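Local coordinates for protein putative dienelactone hydrolase (Klebsiella pneumoniae subsp. pneumoniae MGH 78578, PDB 3F67) that probably acts as an alpha/beta-hydrolase of the dienelactone hydrolase family, presumably cleaving ester or lactone bonds, though its natural substrate is not established, at residues I34-Q39 / L117-F122; V38-G43 / A216-S221; I128-A133 / K159-I164; A144-L149 / A210-N215; P171-Y176 / T201-V206. All blocks are in the same frame, centred on the assembly; numbering follows the deposited sequence. Where two conformers were deposited one is given.

Overall arrangement
All five contacts belong to one alpha/beta-hydrolase sheet or to the loops and helices around it. Contact 1 pairs strands 32-38 and 116-122 near the middle of the sheet; contact 5 pairs 172-177 with edge strand 202-207, their centres about 15 Å apart. Between them runs strand 141-145, whose C-terminal end enters contact 4. Contact 2 continues from the end of strand 32-38 and encloses contacts 3, 4 and 5 along the chain. Contact 3 packs helix 124-133, which follows strand 116-122, against the short helix 161-164. Contact 4 holds His212 of the probable Cys123-His212-Asp180 triad and contact 2, centred about 10 Å away, touches it, so the presumed active site sits where strand ends and loops converge.

Contact 1 of 5, residues I34-Q39 / L117-F122; sequences IVIVVQ and LLITGF
Strands 34-38 and 117-122 run parallel, their axes 4.4 Å apart at closest approach and turned by -23°, in register from Ile34 beside Leu117 to Val38 beside Gly121. Five backbone hydrogen bonds join them in a ladder; Thr120 N to Ile36 O, 2.9 Å, lies nearly along the C=O axis, whereas Ile36 N meets Leu118 O from above the carbonyl plane. On one face Leu117 CD1 sits between Ile34 CG2 and Ile36 CD1, and Ile119 CD1 reaches Val38 CG2 at 3.7 Å. Beyond it the CA of Gly121, without a side chain, lies 4.2 Å from Val38 CA. On the other face Val35 CG1 touches Thr120 CG2 at 3.8 Å, while Thr120 OG1 is bonded to Val143 O. Apart from the edge of the Phe122 ring at Val37 CG1, the side-chain contacts between the strands are aliphatic, and the polar links are the five backbone hydrogen bonds, which tie down the strand leading into the probable nucleophile elbow at Cys123.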
# COMPACT_ATOMS: atom_id res chain seq x y z
N ILE A 34 -8.49 -7.34 7.87
CA ILE A 34 -7.11 -7.50 7.42
C ILE A 34 -6.67 -6.21 6.74
O ILE A 34 -7.40 -5.73 5.86
CB ILE A 34 -7.04 -8.62 6.35
CG1 ILE A 34 -7.57 -9.95 6.94
CG2 ILE A 34 -5.63 -8.72 5.73
CD1 ILE A 34 -8.08 -10.89 5.87
N VAL A 35 -5.49 -5.69 7.09
CA VAL A 35 -4.91 -4.62 6.27
C VAL A 35 -3.60 -5.15 5.68
O VAL A 35 -2.61 -5.36 6.41
CB VAL A 35 -4.66 -3.30 7.06
CG1 VAL A 35 -4.04 -2.22 6.11
CG2 VAL A 35 -5.96 -2.79 7.69
N ILE A 36 -3.59 -5.32 4.36
CA ILE A 36 -2.29 -5.61 3.69
C ILE A 36 -1.55 -4.27 3.61
O ILE A 36 -2.15 -3.26 3.24
CB ILE A 36 -2.55 -6.14 2.33
CG1 ILE A 36 -3.29 -7.51 2.43
CG2 ILE A 36 -1.22 -6.31 1.54
CD1 ILE A 36 -3.61 -8.08 1.03
N VAL A 37 -0.27 -4.25 3.99
CA VAL A 37 0.50 -3.00 4.03
C VAL A 37 1.56 -3.12 2.94
O VAL A 37 2.40 -4.05 2.98
CB VAL A 37 1.20 -2.84 5.40
CG1 VAL A 37 2.08 -1.58 5.38
CG2 VAL A 37 0.13 -2.69 6.53
N VAL A 38 1.53 -2.20 1.96
CA VAL A 38 2.48 -2.31 0.84
C VAL A 38 3.65 -1.35 1.01
O VAL A 38 3.46 -0.12 1.11
CB VAL A 38 1.84 -2.04 -0.53
CG1 VAL A 38 2.80 -2.50 -1.70
CG2 VAL A 38 0.49 -2.73 -0.67
N GLN A 39 4.85 -1.93 1.04
CA GLN A 39 6.13 -1.22 1.22
C GLN A 39 6.39 -0.07 0.22
O GLN A 39 5.76 -0.01 -0.86
CB GLN A 39 7.22 -2.28 0.98
CG GLN A 39 7.08 -2.88 -0.42
CD GLN A 39 8.25 -3.82 -0.74
OE1 GLN A 39 8.24 -4.97 -0.32
NE2 GLN A 39 9.26 -3.31 -1.44
N LEU A 117 -11.33 -7.48 3.80
CA LEU A 117 -9.98 -7.21 3.26
C LEU A 117 -9.80 -5.76 2.90
O LEU A 117 -10.59 -5.19 2.15
CB LEU A 117 -9.74 -8.06 2.00
CG LEU A 117 -8.31 -8.05 1.41
CD1 LEU A 117 -7.25 -8.72 2.32
CD2 LEU A 117 -8.34 -8.71 -0.03
N LEU A 118 -8.69 -5.21 3.39
CA LEU A 118 -8.36 -3.76 3.21
C LEU A 118 -6.89 -3.68 2.78
O LEU A 118 -6.11 -4.62 3.00
CB LEU A 118 -8.54 -3.04 4.54
CG LEU A 118 -9.92 -3.15 5.17
CD1 LEU A 118 -9.86 -2.70 6.63
CD2 LEU A 118 -10.95 -2.34 4.37
N ILE A 119 -6.47 -2.55 2.19
CA ILE A 119 -5.07 -2.41 1.85
C ILE A 119 -4.65 -0.95 1.97
O ILE A 119 -5.43 -0.03 1.68
CB ILE A 119 -4.81 -2.94 0.41
CG1 ILE A 119 -3.33 -2.93 0.07
CG2 ILE A 119 -5.67 -2.18 -0.65
CD1 ILE A 119 -3.03 -3.73 -1.30
N THR A 120 -3.42 -0.74 2.41
CA THR A 120 -2.83 0.60 2.35
C THR A 120 -1.38 0.47 1.89
O THR A 120 -0.72 -0.55 2.12
CB THR A 120 -2.94 1.32 3.72
OG1 THR A 120 -2.64 2.72 3.55
CG2 THR A 120 -2.01 0.71 4.81
N GLY A 121 -0.87 1.51 1.25
CA GLY A 121 0.50 1.39 0.73
C GLY A 121 1.10 2.76 0.52
O GLY A 121 0.36 3.74 0.38
N PHE A 122 2.43 2.83 0.49
CA PHE A 122 3.14 4.11 0.54
C PHE A 122 4.11 4.21 -0.61
O PHE A 122 4.85 3.27 -0.85
CB PHE A 122 3.94 4.21 1.88
CG PHE A 122 3.04 4.08 3.07
CD1 PHE A 122 2.51 5.22 3.67
CD2 PHE A 122 2.70 2.80 3.55
CE1 PHE A 122 1.60 5.08 4.80
CE2 PHE A 122 1.79 2.65 4.61
CZ PHE A 122 1.25 3.79 5.23

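Contact 2 of 5, residues V38-G43 / A216-S221; sequences VQEIFG and ADYRAS
Two loops of the alpha/beta-hydrolase fold, one after strand 32-38 and one before helix 224-238, meet here through type I turns at Glu40-Gly43 and Ala216-Arg219. Glu40 has CG anti to its carbonyl carbon and an extended chain, which carries the carboxylate out to the guanidinium of Arg219, tip to tip. Arg219 comes the other way with its chain bent at chi2 and chi3 (chi3 -77°), and grips end-on with two nitrogens, one to each oxygen. Arg219 NH2 to Glu40 OE1 is the shorter bond, 2.8 Å and nearly straight, using the syn lone pair; Arg219 NH1 meets Glu40 OE2 at 3.1 Å from above the carboxylate plane. The two planes are 31° apart, so the salt bridge is twisted rather than flat. Phe42 CE2 lies over one face of the guanidinium, 3.7 Å from Arg219 NH2, the planes 75° apart, and Ala216 CB lies over the opposite face. Arg219 NH2 also donates to Tyr218 OH at 2.9 Å, so this nitrogen serves two acceptors and the rotation of the group is well fixed. Glu40 also touches the probable catalytic residues, and its charge may influence them. A water donates to Glu40 OE1 at 2.8 Å and makes a weak bond with Tyr218 OH.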
# COMPACT_ATOMS: atom_id res chain seq x y z
N VAL A 38 1.53 -2.20 1.96
CA VAL A 38 2.48 -2.31 0.84
C VAL A 38 3.65 -1.35 1.01
O VAL A 38 3.46 -0.12 1.11
CB VAL A 38 1.84 -2.04 -0.53
CG1 VAL A 38 2.80 -2.50 -1.70
CG2 VAL A 38 0.49 -2.73 -0.67
N GLN A 39 4.85 -1.93 1.04
CA GLN A 39 6.13 -1.22 1.22
C GLN A 39 6.39 -0.07 0.22
O GLN A 39 5.76 -0.01 -0.86
CB GLN A 39 7.22 -2.28 0.98
CG GLN A 39 7.08 -2.88 -0.42
CD GLN A 39 8.25 -3.82 -0.74
OE1 GLN A 39 8.24 -4.97 -0.32
NE2 GLN A 39 9.26 -3.31 -1.44
N GLU A 40 7.33 0.82 0.59
CA GLU A 40 8.00 1.69 -0.38
C GLU A 40 9.08 0.85 -1.10
O GLU A 40 9.10 -0.40 -0.97
CB GLU A 40 8.64 2.86 0.36
CG GLU A 40 7.64 3.58 1.34
CD GLU A 40 8.29 4.77 2.05
OE1 GLU A 40 9.09 4.56 2.99
OE2 GLU A 40 7.95 5.93 1.73
N ILE A 41 9.97 1.50 -1.87
CA ILE A 41 11.03 0.75 -2.56
C ILE A 41 12.08 0.14 -1.60
O ILE A 41 12.96 -0.61 -2.03
CB ILE A 41 11.75 1.62 -3.60
CG1 ILE A 41 12.38 2.86 -2.96
CG2 ILE A 41 10.74 1.99 -4.71
CD1 ILE A 41 13.22 3.69 -3.90
N PHE A 42 11.97 0.45 -0.31
CA PHE A 42 12.98 0.02 0.65
C PHE A 42 12.69 -1.33 1.25
O PHE A 42 13.46 -1.81 2.11
CB PHE A 42 13.20 1.10 1.73
CG PHE A 42 13.41 2.47 1.13
CD1 PHE A 42 14.48 2.71 0.27
CD2 PHE A 42 12.49 3.50 1.38
CE1 PHE A 42 14.67 3.99 -0.36
CE2 PHE A 42 12.67 4.78 0.78
CZ PHE A 42 13.77 5.00 -0.10
N GLY A 43 11.59 -1.93 0.84
CA GLY A 43 11.20 -3.26 1.34
C GLY A 43 10.55 -3.18 2.71
O GLY A 43 10.06 -2.11 3.12
N ALA A 216 6.74 9.35 6.60
CA ALA A 216 7.95 8.56 6.97
C ALA A 216 8.65 9.23 8.14
O ALA A 216 9.55 10.10 7.96
CB ALA A 216 8.89 8.40 5.77
N ASP A 217 8.24 8.86 9.34
CA ASP A 217 8.61 9.60 10.55
C ASP A 217 10.10 9.53 10.84
O ASP A 217 10.60 10.33 11.63
CB ASP A 217 7.76 9.12 11.75
CG ASP A 217 7.74 7.61 11.88
OD1 ASP A 217 8.75 7.06 12.34
OD2 ASP A 217 6.72 6.97 11.49
N TYR A 218 10.81 8.60 10.20
CA TYR A 218 12.26 8.48 10.42
C TYR A 218 13.09 9.31 9.42
O TYR A 218 14.34 9.34 9.49
CB TYR A 218 12.67 6.99 10.39
CG TYR A 218 12.68 6.38 9.01
CD1 TYR A 218 13.87 6.28 8.26
CD2 TYR A 218 11.49 5.91 8.44
CE1 TYR A 218 13.86 5.71 6.96
CE2 TYR A 218 11.47 5.33 7.18
CZ TYR A 218 12.66 5.22 6.45
OH TYR A 218 12.66 4.66 5.21
N ARG A 219 12.43 9.99 8.48
CA ARG A 219 13.12 10.66 7.37
C ARG A 219 12.82 12.14 7.44
O ARG A 219 11.82 12.55 8.04
CB ARG A 219 12.67 10.16 5.99
CG ARG A 219 12.76 8.68 5.74
CD ARG A 219 13.20 8.32 4.33
NE ARG A 219 12.20 8.43 3.24
CZ ARG A 219 11.23 7.55 2.95
NH1 ARG A 219 10.42 7.79 1.92
NH2 ARG A 219 11.00 6.43 3.67
N ALA A 220 13.65 12.94 6.78
CA ALA A 220 13.48 14.40 6.79
C ALA A 220 12.22 14.90 6.09
O ALA A 220 11.79 16.02 6.35
CB ALA A 220 14.70 15.08 6.20
N SER A 221 11.64 14.08 5.20
CA SER A 221 10.39 14.40 4.51
C SER A 221 9.13 14.35 5.41
O SER A 221 8.05 14.79 4.99
CB SER A 221 10.19 13.40 3.36
OG SER A 221 10.13 12.08 3.86
O HOH W 1 10.24 2.46 4.44

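Contact 3 of 5, residues I128-A133 / K159-I164; sequences ITWLYA and KHPVDI
The helix that follows the probable nucleophile elbow of this alpha/beta-hydrolase, 124-133, packs here against the short, weakly bonded helical turn about 161-164. Trp130 and Pro161 cross at about a right angle: Pro161 CG rests 3.7 Å from Trp130 CB, and Pro161 CB sits over the face of the indole, 4.2 Å from the centroid of the five-membered ring in a CH-pi contact. With CG anti to the carbonyl carbon (chi1 -74°) and chi2 106°, the Trp130 indole leads away from the turn, its NE1 hydrogen-bonded to Tyr176 OH. One turn of the short helix further on, Ile164 puts CG1 in the crowded position between its N and carbonyl carbon (chi1 52°). That brings Ile164 CG1 to 3.7 Å from Leu131 CD2, and Ile164 CD1 against the backbone at Trp130 O, 3.6 Å away. Leu131 CD2 also touches Lys159 O and the peptide between His160 and Pro161. The turn is closed from within, His160 N donating to the anti lone pair of Asp163 OD2 at 2.8 Å and nearly straight. Between the segments, then, cohesion comes from apolar and CH-pi packing, while polar groups such as His160 NE2, bonded to Glu152 O, are satisfied elsewhere.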
# COMPACT_ATOMS: atom_id res chain seq x y z
N ILE A 128 0.80 0.74 -6.27
CA ILE A 128 0.32 -0.66 -6.23
C ILE A 128 -1.07 -0.74 -5.59
O ILE A 128 -1.92 -1.50 -6.06
CB ILE A 128 1.37 -1.54 -5.48
CG1 ILE A 128 2.69 -1.63 -6.27
CG2 ILE A 128 0.79 -2.93 -5.15
CD1 ILE A 128 2.56 -2.25 -7.67
N THR A 129 -1.28 0.06 -4.56
CA THR A 129 -2.57 0.13 -3.90
C THR A 129 -3.71 0.45 -4.89
O THR A 129 -4.73 -0.23 -4.89
CB THR A 129 -2.53 1.12 -2.69
OG1 THR A 129 -1.70 0.53 -1.68
CG2 THR A 129 -3.93 1.25 -2.03
N TRP A 130 -3.54 1.49 -5.72
CA TRP A 130 -4.54 1.77 -6.74
C TRP A 130 -4.75 0.58 -7.67
O TRP A 130 -5.89 0.22 -7.98
CB TRP A 130 -4.09 2.96 -7.61
CG TRP A 130 -4.18 4.32 -6.95
CD1 TRP A 130 -3.14 5.09 -6.46
CD2 TRP A 130 -5.38 5.11 -6.77
NE1 TRP A 130 -3.63 6.31 -5.99
CE2 TRP A 130 -5.00 6.33 -6.16
CE3 TRP A 130 -6.75 4.87 -7.06
CZ2 TRP A 130 -5.92 7.33 -5.84
CZ3 TRP A 130 -7.69 5.88 -6.74
CH2 TRP A 130 -7.26 7.10 -6.14
N LEU A 131 -3.65 0.02 -8.16
CA LEU A 131 -3.76 -1.12 -9.07
C LEU A 131 -4.54 -2.28 -8.44
O LEU A 131 -5.35 -2.96 -9.12
CB LEU A 131 -2.39 -1.61 -9.55
CG LEU A 131 -1.51 -0.59 -10.31
CD1 LEU A 131 -0.22 -1.27 -10.85
CD2 LEU A 131 -2.24 0.15 -11.38
N TYR A 132 -4.21 -2.59 -7.17
CA TYR A 132 -4.85 -3.73 -6.49
C TYR A 132 -6.36 -3.51 -6.32
O TYR A 132 -7.16 -4.47 -6.43
CB TYR A 132 -4.19 -3.99 -5.11
CG TYR A 132 -4.53 -5.38 -4.61
CD1 TYR A 132 -4.08 -6.50 -5.31
CD2 TYR A 132 -5.34 -5.54 -3.50
CE1 TYR A 132 -4.43 -7.78 -4.90
CE2 TYR A 132 -5.69 -6.84 -3.05
CZ TYR A 132 -5.22 -7.93 -3.76
OH TYR A 132 -5.56 -9.21 -3.36
N ALA A 133 -6.75 -2.24 -6.10
CA ALA A 133 -8.17 -1.92 -6.00
C ALA A 133 -8.94 -2.18 -7.32
O ALA A 133 -10.14 -2.41 -7.27
CB ALA A 133 -8.39 -0.44 -5.51
N LYS A 159 0.38 -0.51 -16.93
CA LYS A 159 -0.78 0.36 -16.63
C LYS A 159 -0.49 1.17 -15.41
O LYS A 159 0.16 0.67 -14.50
CB LYS A 159 -2.07 -0.42 -16.40
CG LYS A 159 -2.32 -1.42 -17.53
CD LYS A 159 -3.70 -1.36 -18.05
CE LYS A 159 -3.96 -2.59 -18.93
NZ LYS A 159 -5.28 -3.19 -18.57
N HIS A 160 -0.98 2.41 -15.40
CA HIS A 160 -0.87 3.28 -14.21
C HIS A 160 -2.26 3.56 -13.66
O HIS A 160 -3.26 3.20 -14.30
CB HIS A 160 -0.15 4.57 -14.61
CG HIS A 160 1.29 4.34 -14.93
ND1 HIS A 160 2.18 3.79 -14.01
CD2 HIS A 160 2.00 4.52 -16.07
CE1 HIS A 160 3.37 3.68 -14.57
NE2 HIS A 160 3.29 4.11 -15.82
N PRO A 161 -2.35 4.14 -12.46
CA PRO A 161 -3.65 4.36 -11.86
C PRO A 161 -4.64 5.07 -12.81
O PRO A 161 -5.83 4.72 -12.81
CB PRO A 161 -3.33 5.14 -10.56
CG PRO A 161 -1.96 4.55 -10.15
CD PRO A 161 -1.24 4.40 -11.50
N VAL A 162 -4.16 6.02 -13.62
CA VAL A 162 -5.10 6.73 -14.51
C VAL A 162 -5.78 5.74 -15.43
O VAL A 162 -6.95 5.92 -15.74
CB VAL A 162 -4.45 7.85 -15.34
CG1 VAL A 162 -4.14 9.09 -14.47
CG2 VAL A 162 -3.22 7.34 -16.07
N ASP A 163 -5.06 4.69 -15.83
CA ASP A 163 -5.60 3.67 -16.81
C ASP A 163 -6.64 2.72 -16.23
O ASP A 163 -7.45 2.12 -16.97
CB ASP A 163 -4.45 2.82 -17.37
CG ASP A 163 -3.42 3.62 -18.06
OD1 ASP A 163 -3.79 4.42 -18.97
OD2 ASP A 163 -2.24 3.50 -17.71
N ILE A 164 -6.60 2.53 -14.91
CA ILE A 164 -7.43 1.50 -14.28
C ILE A 164 -8.56 2.06 -13.47
O ILE A 164 -9.35 1.31 -12.92
CB ILE A 164 -6.60 0.47 -13.46
CG1 ILE A 164 -5.64 1.13 -12.45
CG2 ILE A 164 -5.76 -0.32 -14.43
CD1 ILE A 164 -6.29 1.74 -11.22

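Contact 4 of 5, residues A144-L149 / A210-N215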
# COMPACT_ATOMS: atom_id res chain seq x y z
N ALA A 144 -4.25 4.91 -0.51
CA ALA A 144 -2.97 4.99 -1.26
C ALA A 144 -2.29 6.28 -0.81
O ALA A 144 -2.88 7.38 -0.90
CB ALA A 144 -3.27 5.05 -2.74
N TRP A 145 -1.05 6.16 -0.31
CA TRP A 145 -0.31 7.35 0.07
C TRP A 145 0.73 7.68 -0.99
O TRP A 145 1.61 6.88 -1.24
CB TRP A 145 0.44 7.14 1.37
CG TRP A 145 -0.40 6.72 2.57
CD1 TRP A 145 -1.07 5.52 2.74
CD2 TRP A 145 -0.55 7.46 3.81
NE1 TRP A 145 -1.65 5.49 4.02
CE2 TRP A 145 -1.32 6.65 4.69
CE3 TRP A 145 -0.10 8.72 4.25
CZ2 TRP A 145 -1.68 7.08 6.02
CZ3 TRP A 145 -0.39 9.15 5.59
CH2 TRP A 145 -1.19 8.32 6.44
N TYR A 146 0.58 8.87 -1.58
CA TYR A 146 1.52 9.45 -2.58
C TYR A 146 2.11 8.39 -3.51
O TYR A 146 3.34 8.22 -3.58
CB TYR A 146 2.61 10.27 -1.87
CG TYR A 146 3.02 9.82 -0.48
CD1 TYR A 146 4.00 8.82 -0.30
CD2 TYR A 146 2.50 10.43 0.65
CE1 TYR A 146 4.40 8.42 0.97
CE2 TYR A 146 2.92 10.05 1.94
CZ TYR A 146 3.84 9.05 2.08
OH TYR A 146 4.25 8.68 3.33
N GLY A 147 1.21 7.71 -4.23
CA GLY A 147 1.56 6.76 -5.29
C GLY A 147 1.48 7.45 -6.65
O GLY A 147 0.50 8.15 -6.95
N LYS A 148 2.51 7.25 -7.48
CA LYS A 148 2.52 7.78 -8.85
C LYS A 148 1.25 7.44 -9.60
O LYS A 148 0.82 6.28 -9.58
CB LYS A 148 3.69 7.16 -9.63
CG LYS A 148 3.59 7.43 -11.11
CD LYS A 148 4.32 6.36 -11.96
CE LYS A 148 5.59 5.97 -11.29
NZ LYS A 148 6.35 7.20 -10.94
N LEU A 149 0.66 8.44 -10.28
CA LEU A 149 -0.64 8.28 -10.95
C LEU A 149 -0.58 8.12 -12.47
O LEU A 149 -1.45 7.47 -13.08
CB LEU A 149 -1.48 9.53 -10.65
CG LEU A 149 -1.78 9.66 -9.13
CD1 LEU A 149 -2.40 11.06 -8.90
CD2 LEU A 149 -2.79 8.58 -8.59
N ALA A 210 2.92 19.42 2.63
CA ALA A 210 3.63 18.14 2.66
C ALA A 210 4.36 17.82 1.37
O ALA A 210 3.85 18.08 0.29
CB ALA A 210 2.62 17.00 2.94
N ASP A 211 5.50 17.17 1.50
CA ASP A 211 6.25 16.66 0.35
C ASP A 211 5.89 15.20 0.15
O ASP A 211 4.96 14.67 0.83
CB ASP A 211 7.75 16.77 0.69
CG ASP A 211 8.66 16.80 -0.53
OD1 ASP A 211 8.29 16.32 -1.63
OD2 ASP A 211 9.78 17.32 -0.34
N HIS A 212 6.59 14.53 -0.76
CA HIS A 212 6.53 13.07 -0.88
C HIS A 212 6.95 12.44 0.45
O HIS A 212 7.74 13.02 1.19
CB HIS A 212 7.50 12.58 -1.99
CG HIS A 212 7.23 11.17 -2.44
ND1 HIS A 212 6.18 10.83 -3.28
CD2 HIS A 212 7.86 10.01 -2.14
CE1 HIS A 212 6.20 9.53 -3.51
NE2 HIS A 212 7.20 9.00 -2.82
N ALA A 213 6.39 11.26 0.77
CA ALA A 213 6.84 10.48 1.93
C ALA A 213 6.66 11.25 3.25
O ALA A 213 7.48 11.16 4.19
CB ALA A 213 8.31 10.00 1.76
N PHE A 214 5.56 11.97 3.34
CA PHE A 214 5.35 12.80 4.53
C PHE A 214 4.96 12.02 5.79
O PHE A 214 4.95 12.57 6.88
CB PHE A 214 4.36 13.96 4.24
CG PHE A 214 2.94 13.52 3.96
CD1 PHE A 214 2.07 13.16 5.03
CD2 PHE A 214 2.44 13.53 2.66
CE1 PHE A 214 0.75 12.80 4.75
CE2 PHE A 214 1.09 13.16 2.38
CZ PHE A 214 0.26 12.80 3.43
N ASN A 215 4.59 10.75 5.62
CA ASN A 215 4.36 9.90 6.77
C ASN A 215 5.60 9.16 7.27
O ASN A 215 5.53 8.45 8.28
CB ASN A 215 3.28 8.88 6.39
CG ASN A 215 2.69 8.18 7.60
OD1 ASN A 215 2.17 8.84 8.53
ND2 ASN A 215 2.77 6.84 7.61
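Tyr146 OH takes one hydrogen bond across the contact, from Asn215 N at 3.1 Å and 151° at the hydrogen, with Asn215 CB also pressed against it. The phenol ring is sandwiched: Ala213 N is over the centre of one face, with Ala213 CA 3.3 Å from Tyr146 CZ, and Trp145 CB covers the opposite face. Tyr146 has a positive phi (36°), and its chi1 of 31° is off any staggered position. Its ring edges serve two neighbours, one edge-to-face on His212 and an offset edge-to-face on Phe214, where Tyr146 CD2 meets Phe214 CE2 at 3.5 Å. Trp145 and Tyr146 from the strand end and His212 and Phe214 from the loop form an aromatic cluster; in alpha/beta-hydrolases this loop bears the catalytic histidine, and His212 probably fills that role, its ND1 bonded to Asp180. Tyr146 O, buried without a partner, lies 3.1 Å from His212 CE1. Asn215 ND2 sits over the Trp145 face, and Asn215 CB is 3.8 Å from Trp145 CZ3.

Contact 5 of 5, residues P171-Y176 / T201-V206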
# COMPACT_ATOMS: atom_id res chain seq x y z
N PRO A 171 -13.73 1.50 -2.76
CA PRO A 171 -13.46 2.93 -2.52
C PRO A 171 -11.99 3.17 -2.18
O PRO A 171 -11.45 2.46 -1.31
CB PRO A 171 -14.34 3.26 -1.28
CG PRO A 171 -15.34 2.18 -1.24
CD PRO A 171 -14.71 0.96 -1.80
N VAL A 172 -11.37 4.13 -2.87
CA VAL A 172 -9.95 4.41 -2.65
C VAL A 172 -9.80 5.83 -2.19
O VAL A 172 -10.32 6.75 -2.82
CB VAL A 172 -9.11 4.27 -3.94
CG1 VAL A 172 -7.66 4.47 -3.59
CG2 VAL A 172 -9.30 2.87 -4.58
N LEU A 173 -9.10 6.00 -1.08
CA LEU A 173 -8.74 7.35 -0.57
C LEU A 173 -7.26 7.56 -0.92
O LEU A 173 -6.42 6.70 -0.57
CB LEU A 173 -8.85 7.36 0.96
CG LEU A 173 -8.21 8.54 1.67
CD1 LEU A 173 -8.84 9.93 1.25
CD2 LEU A 173 -8.45 8.36 3.20
N GLY A 174 -6.92 8.67 -1.57
CA GLY A 174 -5.49 8.97 -1.80
C GLY A 174 -5.05 10.09 -0.87
O GLY A 174 -5.78 11.05 -0.64
N LEU A 175 -3.85 9.96 -0.32
CA LEU A 175 -3.31 11.01 0.58
C LEU A 175 -2.02 11.53 -0.08
O LEU A 175 -1.03 10.79 -0.17
CB LEU A 175 -3.01 10.37 1.97
CG LEU A 175 -4.29 9.82 2.65
CD1 LEU A 175 -3.90 8.98 3.90
CD2 LEU A 175 -5.29 10.99 3.06
N TYR A 176 -2.06 12.78 -0.57
CA TYR A 176 -1.01 13.29 -1.47
C TYR A 176 -0.45 14.60 -0.91
O TYR A 176 -1.15 15.33 -0.18
CB TYR A 176 -1.60 13.46 -2.89
CG TYR A 176 -1.62 12.11 -3.60
CD1 TYR A 176 -2.48 11.08 -3.16
CD2 TYR A 176 -0.77 11.86 -4.69
CE1 TYR A 176 -2.47 9.84 -3.75
CE2 TYR A 176 -0.75 10.59 -5.32
CZ TYR A 176 -1.61 9.60 -4.85
OH TYR A 176 -1.58 8.33 -5.41
N THR A 201 -15.91 5.56 -6.74
CA THR A 201 -15.94 6.11 -5.38
C THR A 201 -14.50 6.29 -4.91
O THR A 201 -13.81 5.30 -4.65
CB THR A 201 -16.68 5.14 -4.44
OG1 THR A 201 -18.04 5.06 -4.88
CG2 THR A 201 -16.65 5.64 -2.97
N ALA A 202 -14.04 7.53 -4.87
CA ALA A 202 -12.65 7.81 -4.59
C ALA A 202 -12.48 9.28 -4.33
O ALA A 202 -13.24 10.11 -4.86
CB ALA A 202 -11.73 7.38 -5.80
N GLU A 203 -11.48 9.63 -3.55
CA GLU A 203 -11.14 11.04 -3.42
C GLU A 203 -9.67 11.06 -3.12
O GLU A 203 -9.11 10.10 -2.58
CB GLU A 203 -11.90 11.71 -2.28
CG GLU A 203 -11.51 11.09 -0.96
CD GLU A 203 -12.50 11.43 0.12
OE1 GLU A 203 -12.08 11.88 1.19
OE2 GLU A 203 -13.72 11.24 -0.14
N ILE A 204 -9.06 12.17 -3.49
CA ILE A 204 -7.65 12.47 -3.24
C ILE A 204 -7.58 13.72 -2.37
O ILE A 204 -8.09 14.79 -2.74
CB ILE A 204 -6.87 12.70 -4.59
CG1 ILE A 204 -6.88 11.39 -5.39
CG2 ILE A 204 -5.46 13.15 -4.32
CD1 ILE A 204 -6.36 11.52 -6.86
N VAL A 205 -6.97 13.57 -1.21
CA VAL A 205 -6.76 14.70 -0.30
C VAL A 205 -5.34 15.17 -0.51
O VAL A 205 -4.40 14.36 -0.46
CB VAL A 205 -6.98 14.24 1.14
CG1 VAL A 205 -6.54 15.36 2.17
CG2 VAL A 205 -8.47 13.80 1.33
N VAL A 206 -5.17 16.49 -0.79
CA VAL A 206 -3.85 17.06 -1.02
C VAL A 206 -3.45 17.96 0.15
O VAL A 206 -4.18 18.91 0.49
CB VAL A 206 -3.84 17.88 -2.31
CG1 VAL A 206 -2.43 18.43 -2.53
CG2 VAL A 206 -4.24 16.99 -3.49
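Tyr176 holds CG anti to its carbonyl carbon (chi1 -81°), and Ile204 holds CG2 anti to its backbone N, so that Ile204 CG2 reaches Tyr176 CD1 at 3.8 Å, the two side chains crossing obliquely on one face of the sheet. Gly174 CA lies at the edge of the Tyr176 ring, in its plane. On the face of Leu173, Leu175, Glu203 and Val205, Leu173 has CG anti to its N (chi1 166°), which carries Leu173 CD1 across to Glu203 CG at 3.7 Å and on to Val205 CG2 at 3.9 Å. Glu203 CG takes the crowded place between its N and carbonyl carbon, and so the aliphatic part of the side chain lies against the leucine. Leu175 CD2 and Val205 CB stand side by side. The strand segments run parallel, their directions 14° apart, joined by five backbone hydrogen bonds: those at Val172 N to Thr201 O and Glu203 N to Val172 O are both 3.2 Å, and the ladder tightens to 2.8 Å from Gly174 N to Glu203 O onward. Before the first rung Pro171 and Thr201 lie side by side. This is the strand pair of a beta-alpha-beta crossover through helix 185-197, which covers Ala202, Ile204 and Val206; helix 224-238 covers Leu173, Glu203 and Val205, and strand 141-145 borders 172-177 on its other side.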